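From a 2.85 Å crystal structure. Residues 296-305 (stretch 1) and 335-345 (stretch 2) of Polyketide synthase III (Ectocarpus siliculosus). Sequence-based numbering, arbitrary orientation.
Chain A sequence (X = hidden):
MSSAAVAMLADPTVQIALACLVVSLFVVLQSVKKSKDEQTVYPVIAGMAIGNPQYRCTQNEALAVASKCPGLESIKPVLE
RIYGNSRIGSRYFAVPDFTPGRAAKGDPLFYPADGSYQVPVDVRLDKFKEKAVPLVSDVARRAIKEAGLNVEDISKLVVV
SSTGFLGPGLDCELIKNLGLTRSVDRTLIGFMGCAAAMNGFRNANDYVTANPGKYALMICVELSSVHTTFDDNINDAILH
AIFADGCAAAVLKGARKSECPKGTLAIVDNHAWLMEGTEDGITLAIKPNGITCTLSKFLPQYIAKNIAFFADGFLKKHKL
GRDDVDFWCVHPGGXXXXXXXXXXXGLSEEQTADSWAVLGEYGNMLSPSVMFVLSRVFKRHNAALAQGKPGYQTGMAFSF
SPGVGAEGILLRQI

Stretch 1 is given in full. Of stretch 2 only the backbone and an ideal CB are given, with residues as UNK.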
ATOM      1  N   SER A 296     -21.673  -7.988  -4.150  1.00 46.28           N
ATOM      2  CA  SER A 296     -22.747  -8.849  -4.633  1.00 47.21           C
ATOM      3  C   SER A 296     -23.621  -9.323  -3.474  1.00 47.70           C
ATOM      4  O   SER A 296     -23.184  -9.343  -2.317  1.00 47.43           O
ATOM      5  CB  SER A 296     -22.196 -10.043  -5.420  1.00 47.52           C
ATOM      6  OG  SER A 296     -21.679 -11.038  -4.556  1.00 48.12           O
ATOM      7  N   LYS A 297     -24.853  -9.703  -3.800  1.00 48.52           N
ATOM      8  CA  LYS A 297     -25.807 -10.222  -2.825  1.00 48.86           C
ATOM      9  C   LYS A 297     -25.320 -11.553  -2.257  1.00 48.68           C
ATOM     10  O   LYS A 297     -25.789 -11.994  -1.205  1.00 49.11           O
ATOM     11  CB  LYS A 297     -27.178 -10.426  -3.477  1.00 50.36           C
ATOM     12  CG  LYS A 297     -27.588  -9.352  -4.473  1.00 50.93           C
ATOM     13  CD  LYS A 297     -28.739  -9.834  -5.343  1.00 52.12           C
ATOM     14  CE  LYS A 297     -28.828  -9.026  -6.627  1.00 52.52           C
ATOM     15  NZ  LYS A 297     -29.867  -9.541  -7.563  1.00 53.28           N
ATOM     16  N   PHE A 298     -24.375 -12.176  -2.958  1.00 48.04           N
ATOM     17  CA  PHE A 298     -23.879 -13.509  -2.614  1.00 48.06           C
ATOM     18  C   PHE A 298     -22.709 -13.482  -1.628  1.00 47.10           C
ATOM     19  O   PHE A 298     -22.268 -14.534  -1.153  1.00 47.11           O
ATOM     20  CB  PHE A 298     -23.490 -14.278  -3.884  1.00 48.45           C
ATOM     21  CG  PHE A 298     -24.426 -14.056  -5.041  1.00 49.12           C
ATOM     22  CD1 PHE A 298     -25.777 -14.381  -4.939  1.00 49.79           C
ATOM     23  CD2 PHE A 298     -23.957 -13.521  -6.236  0.50 48.94           C
ATOM     24  CE1 PHE A 298     -26.640 -14.171  -6.002  1.00 50.35           C
ATOM     25  CE2 PHE A 298     -24.815 -13.312  -7.304  0.50 49.43           C
ATOM     26  CZ  PHE A 298     -26.157 -13.637  -7.188  0.50 50.11           C
ATOM     27  N   LEU A 299     -22.217 -12.283  -1.321  1.00 46.10           N
ATOM     28  CA  LEU A 299     -21.106 -12.103  -0.380  1.00 45.11           C
ATOM     29  C   LEU A 299     -21.376 -12.772   0.975  1.00 44.96           C
ATOM     30  O   LEU A 299     -20.516 -13.499   1.473  1.00 44.79           O
ATOM     31  CB  LEU A 299     -20.778 -10.615  -0.195  1.00 44.68           C
ATOM     32  CG  LEU A 299     -19.338 -10.139   0.055  1.00 44.21           C
ATOM     33  CD1 LEU A 299     -19.345  -8.639   0.296  1.00 43.77           C
ATOM     34  CD2 LEU A 299     -18.640 -10.844   1.211  1.00 44.05           C
ATOM     35  N   PRO A 300     -22.565 -12.533   1.576  1.00 45.13           N
ATOM     36  CA  PRO A 300     -22.881 -13.220   2.827  1.00 45.01           C
ATOM     37  C   PRO A 300     -22.833 -14.744   2.705  1.00 44.90           C
ATOM     38  O   PRO A 300     -22.344 -15.408   3.620  1.00 44.82           O
ATOM     39  CB  PRO A 300     -24.305 -12.750   3.133  1.00 45.76           C
ATOM     40  CG  PRO A 300     -24.387 -11.406   2.507  1.00 45.38           C
ATOM     41  CD  PRO A 300     -23.598 -11.534   1.238  1.00 45.39           C
ATOM     42  N   GLN A 301     -23.323 -15.279   1.588  1.00 44.91           N
ATOM     43  CA  GLN A 301     -23.294 -16.726   1.335  1.00 45.47           C
ATOM     44  C   GLN A 301     -21.865 -17.269   1.227  1.00 44.68           C
ATOM     45  O   GLN A 301     -21.577 -18.364   1.711  1.00 44.45           O
ATOM     46  CB  GLN A 301     -24.096 -17.091   0.077  1.00 46.14           C
ATOM     47  CG  GLN A 301     -25.609 -16.976   0.223  0.30 46.75           C
ATOM     48  CD  GLN A 301     -26.145 -15.599  -0.131  0.30 46.48           C
ATOM     49  OE1 GLN A 301     -25.674 -14.580   0.375  0.30 45.87           O
ATOM     50  NE2 GLN A 301     -27.149 -15.566  -0.998  0.30 47.00           N
ATOM     51  N   TYR A 302     -20.980 -16.493   0.601  1.00 44.07           N
ATOM     52  CA  TYR A 302     -19.563 -16.848   0.490  1.00 43.44           C
ATOM     53  C   TYR A 302     -18.920 -17.010   1.865  1.00 42.66           C
ATOM     54  O   TYR A 302     -18.109 -17.916   2.076  1.00 42.25           O
ATOM     55  CB  TYR A 302     -18.781 -15.787  -0.297  1.00 43.49           C
ATOM     56  CG  TYR A 302     -19.197 -15.572  -1.740  1.00 44.25           C
ATOM     57  CD1 TYR A 302     -19.820 -16.582  -2.480  1.00 45.32           C
ATOM     58  CD2 TYR A 302     -18.923 -14.362  -2.381  1.00 44.07           C
ATOM     59  CE1 TYR A 302     -20.186 -16.379  -3.804  1.00 45.93           C
ATOM     60  CE2 TYR A 302     -19.281 -14.150  -3.703  1.00 44.68           C
ATOM     61  CZ  TYR A 302     -19.911 -15.160  -4.411  1.00 45.70           C
ATOM     62  OH  TYR A 302     -20.268 -14.952  -5.724  1.00 46.16           O
ATOM     63  N   ILE A 303     -19.289 -16.121   2.788  1.00 41.97           N
ATOM     64  CA  ILE A 303     -18.756 -16.125   4.149  1.00 41.29           C
ATOM     65  C   ILE A 303     -19.187 -17.386   4.896  1.00 41.67           C
ATOM     66  O   ILE A 303     -18.344 -18.153   5.348  1.00 41.36           O
ATOM     67  CB  ILE A 303     -19.147 -14.843   4.926  1.00 40.86           C
ATOM     68  CG1 ILE A 303     -18.537 -13.606   4.254  1.00 40.14           C
ATOM     69  CG2 ILE A 303     -18.702 -14.930   6.382  1.00 40.55           C
ATOM     70  CD1 ILE A 303     -19.197 -12.299   4.641  1.00 39.90           C
ATOM     71  N   ALA A 304     -20.497 -17.610   4.991  1.00 42.27           N
ATOM     72  CA  ALA A 304     -21.048 -18.780   5.679  1.00 42.88           C
ATOM     73  C   ALA A 304     -20.563 -20.096   5.071  1.00 43.20           C
ATOM     74  O   ALA A 304     -20.470 -21.109   5.768  1.00 43.39           O
ATOM     75  CB  ALA A 304     -22.571 -18.727   5.685  1.00 43.36           C
ATOM     76  N   LYS A 305     -20.254 -20.067   3.776  1.00 43.14           N
ATOM     77  CA  LYS A 305     -19.792 -21.249   3.057  1.00 43.73           C
ATOM     78  C   LYS A 305     -18.314 -21.542   3.306  1.00 43.41           C
ATOM     79  O   LYS A 305     -17.885 -22.692   3.199  1.00 43.99           O
ATOM     80  CB  LYS A 305     -20.052 -21.093   1.555  1.00 44.09           C
ATOM     81  CG  LYS A 305     -19.955 -22.386   0.760  1.00 45.04           C
ATOM     82  CD  LYS A 305     -20.497 -22.218  -0.651  1.00 45.61           C
ATOM     83  CE  LYS A 305     -20.580 -23.554  -1.378  1.00 46.38           C
ATOM     84  NZ  LYS A 305     -19.238 -24.101  -1.722  1.00 46.08           N
ATOM     85  N   UNK A 335     -25.383  -5.982   8.505  1.00 50.25           N
ATOM     86  CA  UNK A 335     -26.313  -6.896   9.159  1.00 51.58           C
ATOM     87  C   UNK A 335     -26.014  -8.343   8.769  1.00 51.77           C
ATOM     88  O   UNK A 335     -25.698  -9.173   9.625  1.00 51.51           O
ATOM     89  CB  UNK A 335     -27.756  -6.537   8.799  1.00 51.58           C
ATOM     90  N   UNK A 336     -26.085  -8.620   7.468  1.00 51.83           N
ATOM     91  CA  UNK A 336     -25.919  -9.970   6.940  1.00 51.96           C
ATOM     92  C   UNK A 336     -24.496 -10.509   7.078  1.00 51.16           C
ATOM     93  O   UNK A 336     -24.299 -11.723   7.184  1.00 51.41           O
ATOM     94  CB  UNK A 336     -26.329  -9.995   5.466  1.00 51.96           C
ATOM     95  N   UNK A 337     -23.512  -9.611   7.077  1.00 50.18           N
ATOM     96  CA  UNK A 337     -22.103 -10.007   7.180  1.00 49.28           C
ATOM     97  C   UNK A 337     -21.789 -10.638   8.547  1.00 49.11           C
ATOM     98  O   UNK A 337     -21.098 -11.658   8.622  1.00 49.12           O
ATOM     99  CB  UNK A 337     -21.200  -8.794   6.946  1.00 49.28           C
ATOM    100  N   UNK A 338     -22.324 -10.048   9.614  1.00 48.61           N
ATOM    101  CA  UNK A 338     -22.167 -10.599  10.962  1.00 48.15           C
ATOM    102  C   UNK A 338     -22.991 -11.881  11.135  1.00 48.67           C
ATOM    103  O   UNK A 338     -22.505 -12.864  11.702  1.00 48.72           O
ATOM    104  CB  UNK A 338     -22.581  -9.563  12.009  1.00 48.15           C
ATOM    105  N   UNK A 339     -24.226 -11.862  10.633  1.00 48.79           N
ATOM    106  CA  UNK A 339     -25.164 -12.982  10.774  1.00 49.59           C
ATOM    107  C   UNK A 339     -24.646 -14.302  10.198  1.00 49.88           C
ATOM    108  O   UNK A 339     -24.828 -15.361  10.803  1.00 50.22           O
ATOM    109  CB  UNK A 339     -26.487 -12.625  10.093  1.00 49.59           C
ATOM    110  N   UNK A 340     -24.012 -14.231   9.030  1.00 49.63           N
ATOM    111  CA  UNK A 340     -23.491 -15.421   8.359  1.00 50.26           C
ATOM    112  C   UNK A 340     -22.182 -15.909   8.983  1.00 50.37           C
ATOM    113  O   UNK A 340     -21.843 -17.093   8.887  1.00 50.51           O
ATOM    114  CB  UNK A 340     -23.278 -15.130   6.872  1.00 50.26           C
ATOM    115  N   UNK A 341     -21.455 -14.991   9.618  1.00 50.17           N
ATOM    116  CA  UNK A 341     -20.302 -15.348  10.438  1.00 50.07           C
ATOM    117  C   UNK A 341     -20.770 -16.114  11.673  1.00 51.09           C
ATOM    118  O   UNK A 341     -20.115 -17.064  12.104  1.00 51.84           O
ATOM    119  CB  UNK A 341     -19.514 -14.100  10.842  1.00 50.07           C
ATOM    120  N   UNK A 342     -21.908 -15.697  12.227  1.00 51.44           N
ATOM    121  CA  UNK A 342     -22.547 -16.392  13.343  1.00 51.93           C
ATOM    122  C   UNK A 342     -23.070 -17.759  12.923  1.00 52.43           C
ATOM    123  O   UNK A 342     -22.957 -18.728  13.672  1.00 52.87           O
ATOM    124  CB  UNK A 342     -23.691 -15.548  13.909  1.00 51.93           C
ATOM    125  N   UNK A 343     -23.650 -17.825  11.726  1.00 52.31           N
ATOM    126  CA  UNK A 343     -24.223 -19.060  11.203  1.00 52.75           C
ATOM    127  C   UNK A 343     -23.167 -20.107  10.867  1.00 52.79           C
ATOM    128  O   UNK A 343     -23.300 -21.272  11.249  1.00 53.61           O
ATOM    129  CB  UNK A 343     -25.057 -18.756   9.956  1.00 52.75           C
ATOM    130  N   UNK A 344     -22.120 -19.680  10.164  1.00 51.94           N
ATOM    131  CA  UNK A 344     -21.042 -20.571   9.737  1.00 51.38           C
ATOM    132  C   UNK A 344     -20.150 -21.062  10.862  1.00 51.28           C
ATOM    133  O   UNK A 344     -19.521 -22.115  10.740  1.00 52.06           O
ATOM    134  CB  UNK A 344     -20.176 -19.859   8.696  1.00 51.38           C
ATOM    135  N   UNK A 345     -20.091 -20.302  11.954  1.00 50.89           N
ATOM    136  CA  UNK A 345     -19.253 -20.655  13.104  1.00 50.78           C
ATOM    137  C   UNK A 345     -20.063 -21.092  14.322  1.00 51.83           C
ATOM    138  O   UNK A 345     -19.497 -21.549  15.319  1.00 51.79           O
ATOM    139  CB  UNK A 345     -18.369 -19.465  13.484  1.00 50.78           C
TER

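Stretch 2 is helical throughout and runs beside helix 299-305 in nearly the same direction, the axes 8.0 Å apart at closest and crossing at -23°. This spacing leaves little room where the backbones are nearest, as at 344.

At position 335 nothing of stretch 1 lies within 5.5 Å of the ideal CB, so many helix-compatible residues would suit. It is R335, which extends outward from the helix, and its NH1 pairs with the side chain at position 339.

Position 336 points toward stretch 1, its ideal CB 3.8 Å from P300 CG. Beyond the proline ring lie two acceptors, K297 O and Q301 OE1, only 3.0 Å apart and unable to bond each other. An apolar chain could cover the ring, but a long donor such as lysine or arginine could also reach the oxygens. The residue is R336. Its NH1 donates to Q301 OE1 at 3.2 Å, and P300 CB lies over one face of the guanidinium, 3.6 Å from NH1.

Position 337 points sideways, with I303 CD1 4.6 Å from the ideal CB. Leucine, valine, isoleucine or methionine could meet that methyl. I337 does so, its CG2 4.0 Å from I303 CD1.

Position 338 points away and 339 is out of reach, so stretch 1 sets no limit at either, and any helix-compatible residue, polar or apolar, would serve. They are I338 and E339; OE2 of E339 forms a salt bridge with R335 NH1 at 3.6 Å, one turn back.

Position 340 faces stretch 1 closely: the ideal CB is 3.4 Å from P300 O and 3.9 Å from A304 CB. Alanine would fit, as would a longer chain that bends along the groove, its methylenes against P300 and A304. E340 takes the second course, with chi1 and chi2 both m. Its CG lies 3.7 Å from P300 CB, while OE2 forms a salt bridge with R336 NH2 at 3.3 Å, tying together two residues that both pack on P300.

At 341 the ideal CB points sideways, 4.6 Å from I303 CG2; a small apolar residue suits, and A341 leaves that methyl room beside its backbone.

Position 342 is out of reach, equally free, and holds Q342. Position 343 points sideways past A304 CB, 4.9 Å from the ideal CB, and a polar residue is acceptable; ND2 of N343 donates to E340 OE1 at 2.7 Å.

The CA of position 344 lies 4.4 Å from A304 CA. An ideal CB would sit 3.2 Å from A304 O, which is tight, so glycine suits best, although the ordinary helical backbone angles do not themselves demand it. G344 leaves its CA 4.0 Å from A304 O.

Position 345 points sideways with no neighbour in stretch 1; polar or apolar would serve, and it is L345.

Stretch 2, residues 335-345: RRIIEEAQNGL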
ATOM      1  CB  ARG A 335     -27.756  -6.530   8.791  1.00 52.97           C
ATOM      2  CG  ARG A 335     -28.800  -6.891   9.837  1.00 54.14           C
ATOM      3  CD  ARG A 335     -30.190  -6.463   9.387  1.00 55.90           C
ATOM      4  NE  ARG A 335     -31.027  -6.009  10.500  1.00 56.85           N
ATOM      5  CZ  ARG A 335     -31.821  -6.792  11.229  1.00 57.54           C
ATOM      6  NH1 ARG A 335     -31.904  -8.093  10.974  1.00 58.18           N
ATOM      7  NH2 ARG A 335     -32.535  -6.272  12.220  1.00 57.50           N
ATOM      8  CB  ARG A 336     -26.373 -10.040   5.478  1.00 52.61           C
ATOM      9  CG  ARG A 336     -27.884 -10.023   5.285  1.00 54.10           C
ATOM     10  CD  ARG A 336     -28.289 -10.782   4.030  1.00 54.88           C
ATOM     11  NE  ARG A 336     -28.187 -12.231   4.213  1.00 55.95           N
ATOM     12  CZ  ARG A 336     -27.943 -13.106   3.238  1.00 56.56           C
ATOM     13  NH1 ARG A 336     -27.764 -12.692   1.987  1.00 56.85           N
ATOM     14  NH2 ARG A 336     -27.872 -14.401   3.515  1.00 57.04           N
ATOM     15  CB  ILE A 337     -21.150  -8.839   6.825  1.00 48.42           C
ATOM     16  CG1 ILE A 337     -21.282  -8.502   5.331  1.00 48.45           C
ATOM     17  CG2 ILE A 337     -19.704  -9.180   7.167  1.00 47.72           C
ATOM     18  CD1 ILE A 337     -20.658  -7.186   4.905  1.00 48.07           C
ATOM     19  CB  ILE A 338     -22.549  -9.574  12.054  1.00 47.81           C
ATOM     20  CG1 ILE A 338     -21.766  -8.272  11.862  1.00 47.13           C
ATOM     21  CG2 ILE A 338     -22.300 -10.150  13.444  1.00 47.91           C
ATOM     22  CD1 ILE A 338     -22.295  -7.099  12.659  1.00 47.30           C
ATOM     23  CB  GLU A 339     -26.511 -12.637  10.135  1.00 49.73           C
ATOM     24  CG  GLU A 339     -27.395 -11.725  10.969  1.00 50.01           C
ATOM     25  CD  GLU A 339     -28.660 -11.305  10.240  1.00 50.58           C
ATOM     26  OE1 GLU A 339     -28.740 -11.499   9.007  1.00 50.64           O
ATOM     27  OE2 GLU A 339     -29.578 -10.778  10.904  1.00 51.15           O
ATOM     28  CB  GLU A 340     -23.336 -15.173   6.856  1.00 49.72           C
ATOM     29  CG  GLU A 340     -24.651 -14.922   6.125  1.00 50.70           C
ATOM     30  CD  GLU A 340     -25.492 -16.179   5.932  1.00 51.98           C
ATOM     31  OE1 GLU A 340     -25.970 -16.758   6.933  1.00 52.21           O
ATOM     32  OE2 GLU A 340     -25.690 -16.580   4.766  1.00 52.64           O
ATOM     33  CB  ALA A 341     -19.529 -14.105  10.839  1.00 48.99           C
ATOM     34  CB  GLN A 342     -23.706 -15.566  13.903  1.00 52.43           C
ATOM     35  CG  GLN A 342     -23.287 -14.325  14.669  1.00 52.42           C
ATOM     36  CD  GLN A 342     -24.472 -13.512  15.155  1.00 53.06           C
ATOM     37  OE1 GLN A 342     -25.598 -14.006  15.228  1.00 53.91           O
ATOM     38  NE2 GLN A 342     -24.220 -12.253  15.493  1.00 52.70           N
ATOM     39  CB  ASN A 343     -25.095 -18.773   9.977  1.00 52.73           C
ATOM     40  CG  ASN A 343     -26.419 -18.126  10.339  1.00 53.19           C
ATOM     41  OD1 ASN A 343     -26.957 -18.341  11.426  1.00 53.59           O
ATOM     42  ND2 ASN A 343     -26.956 -17.334   9.419  1.00 53.08           N
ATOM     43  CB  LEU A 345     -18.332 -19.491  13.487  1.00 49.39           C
ATOM     44  CG  LEU A 345     -17.260 -19.034  12.496  1.00 48.29           C
ATOM     45  CD1 LEU A 345     -16.565 -17.791  13.029  1.00 47.41           C
ATOM     46  CD2 LEU A 345     -16.251 -20.141  12.216  1.00 48.04           C
TER
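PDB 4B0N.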